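Local coordinates for protein O-methyltransferase (Saccharopolyspora spinosa, PDB 4CE0) that probably transfers a methyl group from S-adenosylmethionine to the rhamnose 4'-hydroxyl of a spinosyn precursor, with magnesium bound beside the cofactor, at residues T53-E58 with G87-F92; D10-V15 with A151-L156; L60-H65 with F208-D213; A95-F100 with R105-V110. All coordinates share one frame; numbering follows the deposited sequence.

Contact 1: T53-E58 with G87-F92; sequences TMIGLE and GGACIF. With SAH (S-adenosyl-L-homocysteine), chain B.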
# COMPACT_ATOMS: atom_id res chain seq x y z
N THR A 53 -11.91 4.30 0.89
CA THR A 53 -12.91 4.58 -0.13
C THR A 53 -13.87 3.42 -0.28
O THR A 53 -13.49 2.27 -0.05
CB THR A 53 -12.27 4.87 -1.52
OG1 THR A 53 -13.29 5.30 -2.42
CG2 THR A 53 -11.58 3.64 -2.10
N MET A 54 -15.09 3.75 -0.70
CA MET A 54 -16.14 2.78 -0.92
C MET A 54 -16.33 2.52 -2.43
O MET A 54 -17.12 1.65 -2.82
CB MET A 54 -17.44 3.23 -0.24
CG MET A 54 -18.20 4.36 -0.94
SD MET A 54 -19.80 4.71 -0.18
CE MET A 54 -19.37 5.41 1.41
N ILE A 55 -15.59 3.22 -3.28
CA ILE A 55 -15.89 3.13 -4.72
C ILE A 55 -15.39 1.91 -5.47
O ILE A 55 -15.79 1.71 -6.61
CB ILE A 55 -15.48 4.43 -5.51
CG1 ILE A 55 -13.97 4.51 -5.68
CG2 ILE A 55 -16.06 5.63 -4.83
CD1 ILE A 55 -13.48 5.67 -6.58
N GLY A 56 -14.50 1.10 -4.87
CA GLY A 56 -14.02 -0.11 -5.50
C GLY A 56 -12.92 0.15 -6.52
O GLY A 56 -12.67 1.30 -6.89
N LEU A 57 -12.31 -0.94 -7.01
CA LEU A 57 -11.15 -0.87 -7.87
C LEU A 57 -11.47 -0.39 -9.28
O LEU A 57 -10.65 0.27 -9.93
CB LEU A 57 -10.49 -2.26 -7.97
CG LEU A 57 -9.79 -2.91 -6.76
CD1 LEU A 57 -9.20 -4.30 -7.15
CD2 LEU A 57 -8.70 -2.03 -6.16
N GLU A 58 -12.64 -0.76 -9.80
CA GLU A 58 -13.04 -0.40 -11.16
C GLU A 58 -13.22 1.11 -11.26
O GLU A 58 -12.80 1.76 -12.24
CB GLU A 58 -14.34 -1.10 -11.57
CG GLU A 58 -14.11 -2.31 -12.43
CD GLU A 58 -15.35 -3.20 -12.58
OE1 GLU A 58 -16.22 -3.21 -11.68
OE2 GLU A 58 -15.44 -3.90 -13.61
N GLY A 87 -12.12 9.87 2.43
CA GLY A 87 -11.14 10.64 1.67
C GLY A 87 -10.37 9.90 0.62
O GLY A 87 -9.56 10.51 -0.11
N GLY A 88 -10.68 8.62 0.49
CA GLY A 88 -9.90 7.69 -0.30
C GLY A 88 -9.71 8.09 -1.75
O GLY A 88 -8.60 8.03 -2.29
N ALA A 89 -10.80 8.48 -2.39
CA ALA A 89 -10.73 8.88 -3.79
C ALA A 89 -9.86 10.12 -3.96
O ALA A 89 -9.11 10.24 -4.90
CB ALA A 89 -12.11 9.12 -4.34
N CYS A 90 -10.00 11.07 -3.03
CA CYS A 90 -9.18 12.25 -3.05
C CYS A 90 -7.72 11.96 -2.75
O CYS A 90 -6.82 12.55 -3.35
CB CYS A 90 -9.70 13.24 -2.02
SG CYS A 90 -11.25 14.02 -2.52
N ILE A 91 -7.49 11.07 -1.80
CA ILE A 91 -6.11 10.59 -1.56
C ILE A 91 -5.51 10.04 -2.86
O ILE A 91 -4.37 10.37 -3.23
CB ILE A 91 -6.06 9.54 -0.46
CG1 ILE A 91 -6.40 10.19 0.88
CG2 ILE A 91 -4.67 8.91 -0.31
CD1 ILE A 91 -6.78 9.21 1.94
N PHE A 92 -6.30 9.25 -3.57
CA PHE A 92 -5.83 8.69 -4.82
C PHE A 92 -5.47 9.74 -5.85
O PHE A 92 -4.41 9.68 -6.44
CB PHE A 92 -6.83 7.71 -5.43
CG PHE A 92 -6.31 7.01 -6.62
CD1 PHE A 92 -5.31 6.03 -6.48
CD2 PHE A 92 -6.76 7.34 -7.90
CE1 PHE A 92 -4.81 5.38 -7.59
CE2 PHE A 92 -6.26 6.71 -9.01
CZ PHE A 92 -5.29 5.71 -8.86
N SAH B . -15.86 6.64 -0.55
CA SAH B . -16.75 7.58 -1.25
CB SAH B . -17.51 8.55 -0.38
CG SAH B . -18.66 9.45 -0.82
SD SAH B . -19.95 9.14 0.42
C SAH B . -15.71 8.30 -2.01
O SAH B . -16.06 9.37 -2.48
OXT SAH B . -14.55 7.55 -2.00
C5' SAH B . -20.98 10.65 0.30
C4' SAH B . -20.33 11.90 0.90
O4' SAH B . -20.98 13.07 0.44
C3' SAH B . -20.40 11.98 2.43
O3' SAH B . -19.07 12.11 2.90
C2' SAH B . -21.27 13.20 2.78
O2' SAH B . -20.94 13.95 3.97
C1' SAH B . -21.15 14.02 1.49
N9 SAH B . -22.29 14.89 1.14
C8 SAH B . -23.45 14.48 0.52
N7 SAH B . -24.22 15.56 0.32
C5 SAH B . -23.56 16.66 0.76
C6 SAH B . -23.88 18.02 0.80
N6 SAH B . -25.04 18.47 0.32
N1 SAH B . -22.99 18.91 1.35
C2 SAH B . -21.77 18.50 1.84
N3 SAH B . -21.48 17.15 1.82
C4 SAH B . -22.34 16.25 1.26
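T53 packs against the start of helix 88-100 at G88 and A89, with the carboxylate of S-adenosyl-L-homocysteine lying against both segments. T53 CB rests 3.9 Å from G88 CA and 4.0 Å from A89 N, an approach open to it because G88 has no side chain. Further out, OG1 stands anti to the backbone N (chi1 -173°). There it donates to the ligand carboxylate, T53 OG1 to SAH OXT 2.6 Å, and accepts from the amide of I55 in a nearly straight capping bond, I55 N to T53 OG1 3.2 Å at 172°. One hydroxyl thus ties down both the turn into helix 56-73 and the ligand. I55 closes the side of the pocket: I55 CD1 meets A89 CB at 4.3 Å, and I55 CG2 lies 3.7 Å from SAH OXT. M54 bends at chi3 so that M54 CE comes 3.9 Å from SAH SD. The loop after strand 78-82 ends at G87, the N-cap of helix 88-100; in class I methyltransferases this region is the glycine-rich cofactor-binding motif. A short hydroxyl bond, on an oxygen also held by the I55 amide, therefore anchors a carboxylate whose negative charge the N-terminal end of helix 88-100 would probably also favour.

Contact 2: D10-V15 with A151-L156; sequences DLLKKV and ARYGLL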
# COMPACT_ATOMS: atom_id res chain seq x y z
N ASP A 10 -0.82 1.00 -8.40
CA ASP A 10 -1.51 -0.27 -8.34
C ASP A 10 -1.64 -0.73 -6.90
O ASP A 10 -2.73 -1.12 -6.46
CB ASP A 10 -0.76 -1.33 -9.14
CG ASP A 10 -1.49 -2.66 -9.17
OD1 ASP A 10 -2.61 -2.72 -9.74
OD2 ASP A 10 -0.94 -3.66 -8.65
N LEU A 11 -0.54 -0.66 -6.14
CA LEU A 11 -0.64 -0.99 -4.71
C LEU A 11 -1.63 -0.07 -3.97
O LEU A 11 -2.44 -0.54 -3.13
CB LEU A 11 0.73 -0.99 -4.04
CG LEU A 11 0.74 -1.20 -2.53
CD1 LEU A 11 0.16 -2.52 -2.11
CD2 LEU A 11 2.21 -1.01 -2.01
N LEU A 12 -1.58 1.22 -4.26
CA LEU A 12 -2.45 2.18 -3.58
C LEU A 12 -3.94 1.83 -3.72
O LEU A 12 -4.68 1.89 -2.73
CB LEU A 12 -2.19 3.60 -4.08
CG LEU A 12 -2.83 4.75 -3.30
CD1 LEU A 12 -2.55 4.66 -1.79
CD2 LEU A 12 -2.36 6.07 -3.81
N LYS A 13 -4.36 1.44 -4.93
CA LYS A 13 -5.76 1.04 -5.17
C LYS A 13 -6.16 -0.13 -4.30
O LYS A 13 -7.25 -0.15 -3.74
CB LYS A 13 -5.99 0.75 -6.66
CG LYS A 13 -5.90 2.03 -7.51
CD LYS A 13 -6.16 1.81 -8.97
CE LYS A 13 -5.06 1.01 -9.61
NZ LYS A 13 -5.11 1.16 -11.08
N LYS A 14 -5.27 -1.12 -4.18
CA LYS A 14 -5.51 -2.26 -3.31
C LYS A 14 -5.62 -1.80 -1.87
O LYS A 14 -6.48 -2.26 -1.11
CB LYS A 14 -4.36 -3.26 -3.43
CG LYS A 14 -4.30 -4.07 -4.72
CD LYS A 14 -2.97 -4.87 -4.70
CE LYS A 14 -2.80 -5.85 -5.87
NZ LYS A 14 -2.52 -5.14 -7.15
N VAL A 15 -4.73 -0.90 -1.47
CA VAL A 15 -4.75 -0.41 -0.09
C VAL A 15 -6.01 0.42 0.24
O VAL A 15 -6.63 0.20 1.26
CB VAL A 15 -3.49 0.41 0.21
CG1 VAL A 15 -3.47 0.83 1.67
CG2 VAL A 15 -2.24 -0.42 -0.17
N ALA A 151 -2.59 11.81 5.93
CA ALA A 151 -1.27 11.83 6.54
C ALA A 151 -0.76 10.41 6.64
O ALA A 151 0.43 10.17 6.62
CB ALA A 151 -1.32 12.51 7.95
N ARG A 152 -1.66 9.45 6.70
CA ARG A 152 -1.23 8.05 6.75
C ARG A 152 -0.47 7.66 5.50
O ARG A 152 0.40 6.80 5.56
CB ARG A 152 -2.40 7.12 7.02
CG ARG A 152 -2.86 7.28 8.47
CD ARG A 152 -4.25 6.80 8.75
NE ARG A 152 -4.26 5.98 9.96
CZ ARG A 152 -5.26 5.19 10.31
NH1 ARG A 152 -6.35 5.10 9.54
NH2 ARG A 152 -5.17 4.46 11.42
N TYR A 153 -0.79 8.31 4.38
CA TYR A 153 -0.17 7.98 3.09
C TYR A 153 0.99 8.92 2.80
O TYR A 153 1.61 8.84 1.73
CB TYR A 153 -1.22 8.01 1.96
CG TYR A 153 -2.32 6.96 2.09
CD1 TYR A 153 -2.17 5.69 1.55
CD2 TYR A 153 -3.51 7.25 2.75
CE1 TYR A 153 -3.18 4.74 1.67
CE2 TYR A 153 -4.51 6.31 2.90
CZ TYR A 153 -4.34 5.05 2.36
OH TYR A 153 -5.36 4.12 2.47
N GLY A 154 1.30 9.79 3.76
CA GLY A 154 2.30 10.81 3.54
C GLY A 154 1.89 11.83 2.48
O GLY A 154 2.73 12.38 1.79
N LEU A 155 0.59 12.09 2.36
CA LEU A 155 0.11 13.02 1.33
C LEU A 155 -0.67 14.22 1.85
O LEU A 155 -1.40 14.83 1.09
CB LEU A 155 -0.73 12.27 0.30
CG LEU A 155 0.07 11.24 -0.50
CD1 LEU A 155 -0.88 10.30 -1.19
CD2 LEU A 155 1.00 11.91 -1.52
N LEU A 156 -0.50 14.57 3.13
CA LEU A 156 -1.21 15.72 3.67
C LEU A 156 -0.33 16.94 3.51
O LEU A 156 0.38 17.29 4.41
CB LEU A 156 -1.57 15.50 5.14
CG LEU A 156 -2.33 16.65 5.81
CD1 LEU A 156 -3.65 16.86 5.10
CD2 LEU A 156 -2.56 16.37 7.30
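The aromatic ring of Y153 reaches across to L12 and V15 on helix 6-16, from the turn where helix 143-152 ends. That turn is a Schellman motif: G154 takes a positive phi of 66°, and its amide bonds back to the last helical turn, G154 N to A151 O 3.0 Å. As the chain swings away, the CB of Y153 faces helix 6-16. CG lies beside the backbone N, and the ring is turned almost square to the CA-CB-CG bend (chi2 -89°), which presents its CD1-CE1 side to the partners. L12 directs its CG anti to the backbone N (chi1 -169°); from there one methyl carries the contact, L12 CD1 standing 3.5 Å from both CD1 and CE1 of Y153 and coming at the ring obliquely. Its other methyl, CD2, is turned toward A95 and F92 on helix 88-100. V15 meets the ring differently. V15 CG1 sits at the ring edge, near the ring plane, 3.9 Å from Y153 CE1, and the two side chains run past one another in opposite directions.

One turn apart on helix 6-16, K14 and D10 form a salt bridge, K14 NZ to D10 OD2 2.6 Å, and K14 also packs on R152 of the second subunit. The subunit interface lies alongside: V15 packs on V15 of the second subunit, and I20 of that subunit touches Y153. The phenol oxygen is not left to the apolar neighbours, since it hydrogen-bonds to H52 ND1; the same Y153 OH also has V15 CG1 at 3.9 Å.

Contact 3: L60-H65 with F208-D213; sequences LDNLQH and FVIIDD. With MG (magnesium ion), chain C.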
# COMPACT_ATOMS: atom_id res chain seq x y z
N LEU A 60 -11.82 3.32 -9.18
CA LEU A 60 -10.52 3.94 -8.94
C LEU A 60 -9.71 3.87 -10.23
O LEU A 60 -8.94 4.80 -10.53
CB LEU A 60 -9.78 3.24 -7.79
CG LEU A 60 -10.08 3.65 -6.36
CD1 LEU A 60 -9.37 2.67 -5.45
CD2 LEU A 60 -9.65 5.09 -6.06
N ASP A 61 -9.90 2.81 -11.03
CA ASP A 61 -9.19 2.71 -12.31
C ASP A 61 -9.71 3.78 -13.26
O ASP A 61 -8.97 4.36 -14.06
CB ASP A 61 -9.38 1.35 -13.00
CG ASP A 61 -8.70 0.19 -12.27
OD1 ASP A 61 -7.83 0.41 -11.40
OD2 ASP A 61 -9.04 -0.97 -12.59
N ASN A 62 -11.00 4.02 -13.22
CA ASN A 62 -11.54 5.09 -14.05
C ASN A 62 -10.93 6.42 -13.63
O ASN A 62 -10.53 7.27 -14.47
CB ASN A 62 -13.06 5.12 -13.96
CG ASN A 62 -13.65 6.41 -14.49
OD1 ASN A 62 -13.93 7.34 -13.73
ND2 ASN A 62 -13.80 6.50 -15.80
N LEU A 63 -10.82 6.61 -12.32
CA LEU A 63 -10.31 7.90 -11.81
C LEU A 63 -8.87 8.10 -12.29
O LEU A 63 -8.49 9.18 -12.73
CB LEU A 63 -10.42 7.94 -10.30
CG LEU A 63 -10.07 9.23 -9.57
CD1 LEU A 63 -10.69 10.42 -10.21
CD2 LEU A 63 -10.53 9.15 -8.10
N GLN A 64 -8.10 7.02 -12.28
CA GLN A 64 -6.71 7.09 -12.72
C GLN A 64 -6.63 7.42 -14.23
O GLN A 64 -5.80 8.20 -14.64
CB GLN A 64 -6.00 5.76 -12.47
CG GLN A 64 -4.51 5.78 -12.92
CD GLN A 64 -3.75 4.55 -12.49
OE1 GLN A 64 -4.23 3.77 -11.67
NE2 GLN A 64 -2.56 4.35 -13.06
N HIS A 65 -7.47 6.77 -15.04
CA HIS A 65 -7.53 7.00 -16.50
C HIS A 65 -7.80 8.46 -16.78
O HIS A 65 -7.10 9.10 -17.56
CB HIS A 65 -8.66 6.15 -17.13
CG HIS A 65 -8.91 6.46 -18.58
ND1 HIS A 65 -9.77 7.45 -19.00
CD2 HIS A 65 -8.41 5.89 -19.70
CE1 HIS A 65 -9.79 7.49 -20.32
NE2 HIS A 65 -8.97 6.55 -20.78
N PHE A 208 -12.92 16.28 -17.23
CA PHE A 208 -13.84 15.17 -17.00
C PHE A 208 -14.83 15.46 -15.90
O PHE A 208 -14.47 15.99 -14.82
CB PHE A 208 -13.06 13.91 -16.61
CG PHE A 208 -12.29 13.29 -17.74
CD1 PHE A 208 -10.98 13.68 -17.99
CD2 PHE A 208 -12.87 12.29 -18.53
CE1 PHE A 208 -10.26 13.11 -19.02
CE2 PHE A 208 -12.15 11.72 -19.56
CZ PHE A 208 -10.84 12.12 -19.81
N VAL A 209 -16.07 15.08 -16.16
CA VAL A 209 -17.05 14.94 -15.10
C VAL A 209 -17.28 13.46 -14.86
O VAL A 209 -17.62 12.70 -15.79
CB VAL A 209 -18.42 15.56 -15.43
CG1 VAL A 209 -19.29 15.48 -14.20
CG2 VAL A 209 -18.27 16.96 -15.85
N ILE A 210 -17.09 13.06 -13.60
CA ILE A 210 -17.30 11.71 -13.15
C ILE A 210 -18.50 11.66 -12.19
O ILE A 210 -18.58 12.41 -11.21
CB ILE A 210 -16.04 11.18 -12.47
CG1 ILE A 210 -14.89 11.09 -13.48
CG2 ILE A 210 -16.28 9.80 -11.89
CD1 ILE A 210 -13.57 10.81 -12.84
N ILE A 211 -19.45 10.80 -12.51
CA ILE A 211 -20.68 10.69 -11.71
C ILE A 211 -20.65 9.32 -11.03
O ILE A 211 -20.86 8.30 -11.67
CB ILE A 211 -21.93 10.78 -12.56
CG1 ILE A 211 -21.89 11.99 -13.50
CG2 ILE A 211 -23.16 10.84 -11.67
CD1 ILE A 211 -22.03 13.34 -12.81
N ASP A 212 -20.39 9.28 -9.72
CA ASP A 212 -20.07 8.00 -9.13
C ASP A 212 -21.29 7.08 -9.08
O ASP A 212 -21.12 5.87 -9.14
CB ASP A 212 -19.48 8.18 -7.72
CG ASP A 212 -18.93 6.88 -7.15
OD1 ASP A 212 -17.85 6.46 -7.60
OD2 ASP A 212 -19.59 6.26 -6.29
N ASP A 213 -22.49 7.65 -8.97
CA ASP A 213 -23.73 6.88 -8.84
C ASP A 213 -24.76 7.30 -9.87
O ASP A 213 -25.94 7.49 -9.56
CB ASP A 213 -24.34 7.09 -7.45
CG ASP A 213 -23.51 6.48 -6.37
OD1 ASP A 213 -23.65 5.25 -6.13
OD2 ASP A 213 -22.69 7.20 -5.78
MG MG C . -20.86 6.83 -4.86
O HOH W 1 -21.56 4.68 -4.59
O HOH W 2 -19.55 5.99 -3.34
O HOH W 3 -22.07 6.96 -3.17
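Behind the magnesium site, N62 and L63 of helix 56-73 cover I210, the strand residue two places before the metal ligand D212. I210 extends toward the helix, with CG1 beside its backbone N and CD1 anti along the chain (chi2 170°). The amide of N62 comes from the opposite direction, its oxygen resting on the isoleucine: N62 OD1 is 3.6 Å from I210 CD1 and 3.9 Å from I210 CG2. L63 crosses I210 at about a right angle and touches methyl to methyl, L63 CD1 to I210 CD1 3.9 Å. L63 also packs on A89 and M93, so it meets both helix 88-100 and the sheet.

In this Rossmann-like fold, strand 207-211 runs parallel to 179-184, and the chain turns out of its C-terminal end straight into the metal ligands. D212 OD2 binds magnesium at 2.0 Å and D213 OD2 at 2.1 Å, each aspartate through one oxygen. D185 OD1 and three waters complete six ligands; one water stands roughly opposite D212 OD2 and another roughly opposite D213 OD2. The second oxygen of D213 accepts from a metal-bound water, D213 OD1 to that water 2.7 Å, which helps to fix the turn of the carboxylate. D212 OD1 is gripped by R183 and R59 through salt bridges, two second-shell cations holding the carboxylate that offers OD2 to the metal.

Contact 4: A95-F100 with R105-V110; sequences AVLQAF and RTVWVV
L97 is the residue of helix 88-100 that reaches R105 and V107, and its neighbours in the helix serve other partners. Two residues before it, A95 lies against Y8 of helix 6-16, and its carbonyl takes the amide of A99, A99 N to A95 O 2.8 Å. V96 turns to V67 on helix 56-73. Then comes L97, its CG beside the backbone N (chi1 -61°) and CD1 continuing anti (chi2 -179°), a stretched-out conformation that pushes both methyls at the chain entering the next strand. L97 CD1 stands 3.6 Å from R105 O. It also meets V107, L97 CD1 to V107 CG2 3.9 Å. CD2 takes the arginine stem, L97 CD2 to R105 CD 4.0 Å, the two side chains crossing at about a right angle. Against V107, by contrast, L97 slides past in the opposite direction.

The arrangement is the inner packing of a beta-alpha-beta crossover, in which helix 88-100 links the parallel neighbours 78-82 and 107-111; F79 on the first of these strands also meets L97. R105 lies extended from CG to NE, and its guanidinium is well held: NE pairs with D102, NH2 bonds to V75 O and NH1 to G77 O. The R105 carbonyl that L97 CD1 touches accepts from Q159 NE2.

Further along the helix, Q98 packs on L7 of the second subunit and A99 on Y8 and L9. At F100 the amide still makes a helical bond, F100 N to V96 O 2.9 Å, while the ring of F100 lies against E68.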
# COMPACT_ATOMS: atom_id res chain seq x y z
N ALA A 95 -2.35 11.17 -5.02
CA ALA A 95 -1.25 10.22 -5.22
C ALA A 95 -0.86 10.15 -6.71
O ALA A 95 0.31 9.98 -7.04
CB ALA A 95 -1.60 8.87 -4.69
N VAL A 96 -1.83 10.29 -7.61
CA VAL A 96 -1.48 10.29 -9.02
C VAL A 96 -0.56 11.48 -9.35
O VAL A 96 0.49 11.31 -10.00
CB VAL A 96 -2.70 10.28 -9.92
CG1 VAL A 96 -2.25 10.21 -11.36
CG2 VAL A 96 -3.61 9.09 -9.59
N LEU A 97 -0.94 12.68 -8.90
CA LEU A 97 -0.07 13.86 -9.01
C LEU A 97 1.34 13.60 -8.47
O LEU A 97 2.34 13.98 -9.08
CB LEU A 97 -0.65 15.07 -8.25
CG LEU A 97 -2.01 15.58 -8.71
CD1 LEU A 97 -2.41 16.79 -7.87
CD2 LEU A 97 -1.98 15.91 -10.19
N GLN A 98 1.41 13.00 -7.29
CA GLN A 98 2.69 12.58 -6.73
C GLN A 98 3.40 11.62 -7.67
O GLN A 98 4.61 11.73 -7.85
CB GLN A 98 2.47 11.89 -5.37
CG GLN A 98 3.75 11.51 -4.65
CD GLN A 98 4.57 12.72 -4.25
OE1 GLN A 98 5.79 12.73 -4.38
NE2 GLN A 98 3.89 13.76 -3.78
N ALA A 99 2.69 10.66 -8.26
CA ALA A 99 3.37 9.66 -9.11
C ALA A 99 3.94 10.33 -10.34
O ALA A 99 4.95 9.88 -10.89
CB ALA A 99 2.43 8.56 -9.52
N PHE A 100 3.29 11.40 -10.78
CA PHE A 100 3.71 12.06 -12.01
C PHE A 100 4.57 13.29 -11.77
O PHE A 100 4.99 13.94 -12.71
CB PHE A 100 2.49 12.42 -12.84
CG PHE A 100 2.00 11.28 -13.68
CD1 PHE A 100 1.17 10.31 -13.14
CD2 PHE A 100 2.37 11.17 -15.02
CE1 PHE A 100 0.73 9.26 -13.90
CE2 PHE A 100 1.93 10.13 -15.80
CZ PHE A 100 1.10 9.16 -15.23
N ARG A 105 -0.90 21.41 -9.48
CA ARG A 105 -2.33 21.20 -9.31
C ARG A 105 -2.75 20.91 -7.87
O ARG A 105 -2.03 20.31 -7.09
CB ARG A 105 -2.76 20.05 -10.22
CG ARG A 105 -2.39 20.29 -11.68
CD ARG A 105 -2.83 19.11 -12.49
NE ARG A 105 -2.44 19.18 -13.90
CZ ARG A 105 -3.26 19.48 -14.91
NH1 ARG A 105 -4.53 19.80 -14.67
NH2 ARG A 105 -2.80 19.45 -16.15
N THR A 106 -3.97 21.32 -7.54
CA THR A 106 -4.54 21.15 -6.21
C THR A 106 -5.69 20.16 -6.26
O THR A 106 -6.38 20.06 -7.25
CB THR A 106 -5.03 22.53 -5.66
OG1 THR A 106 -3.89 23.29 -5.28
CG2 THR A 106 -5.96 22.37 -4.43
N VAL A 107 -5.86 19.43 -5.16
CA VAL A 107 -6.97 18.50 -4.97
C VAL A 107 -7.86 19.10 -3.91
O VAL A 107 -7.42 19.31 -2.77
CB VAL A 107 -6.48 17.07 -4.53
CG1 VAL A 107 -7.67 16.12 -4.26
CG2 VAL A 107 -5.54 16.49 -5.60
N TRP A 108 -9.08 19.45 -4.32
CA TRP A 108 -10.08 20.00 -3.42
C TRP A 108 -10.95 18.92 -2.83
O TRP A 108 -11.59 18.13 -3.54
CB TRP A 108 -10.96 21.03 -4.14
CG TRP A 108 -10.18 22.22 -4.58
CD1 TRP A 108 -9.46 22.38 -5.75
CD2 TRP A 108 -10.03 23.43 -3.85
NE1 TRP A 108 -8.87 23.63 -5.77
CE2 TRP A 108 -9.20 24.28 -4.60
CE3 TRP A 108 -10.50 23.86 -2.60
CZ2 TRP A 108 -8.86 25.57 -4.16
CZ3 TRP A 108 -10.15 25.12 -2.16
CH2 TRP A 108 -9.34 25.96 -2.94
N VAL A 109 -10.98 18.90 -1.52
CA VAL A 109 -11.65 17.85 -0.79
C VAL A 109 -12.87 18.50 -0.20
O VAL A 109 -12.77 19.21 0.82
CB VAL A 109 -10.75 17.28 0.31
CG1 VAL A 109 -11.48 16.19 1.12
CG2 VAL A 109 -9.47 16.77 -0.30
N VAL A 110 -14.01 18.29 -0.86
CA VAL A 110 -15.20 19.07 -0.60
C VAL A 110 -16.31 18.23 -0.01
O VAL A 110 -16.85 17.32 -0.66
CB VAL A 110 -15.77 19.73 -1.89
CG1 VAL A 110 -16.78 20.79 -1.51
CG2 VAL A 110 -14.69 20.29 -2.80

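Overall arrangement
Helix 6-16 opens contact 2, and the chain then opens contact 1 at 53-58, in the turn that leads into helix 56-73, and contact 3 at 60-65, within that helix. Contact 1 closes first, at 87-92 on helix 88-100. Contact 4 follows further along that helix, closing a short loop onto strand 107-111. Contact 2 closes only at 151-156, so its loop encloses contacts 1 and 4; contact 3 closes last, at 208-213, enclosing contact 4 but crossing contacts 1 and 2. Helix 88-100 joins cofactor loop to sheet, helix 56-73 joins cofactor loop to metal strand, and K13 ties helix 6-16 to D61 and Q64. Contacts 2 and 4 also reach the second subunit.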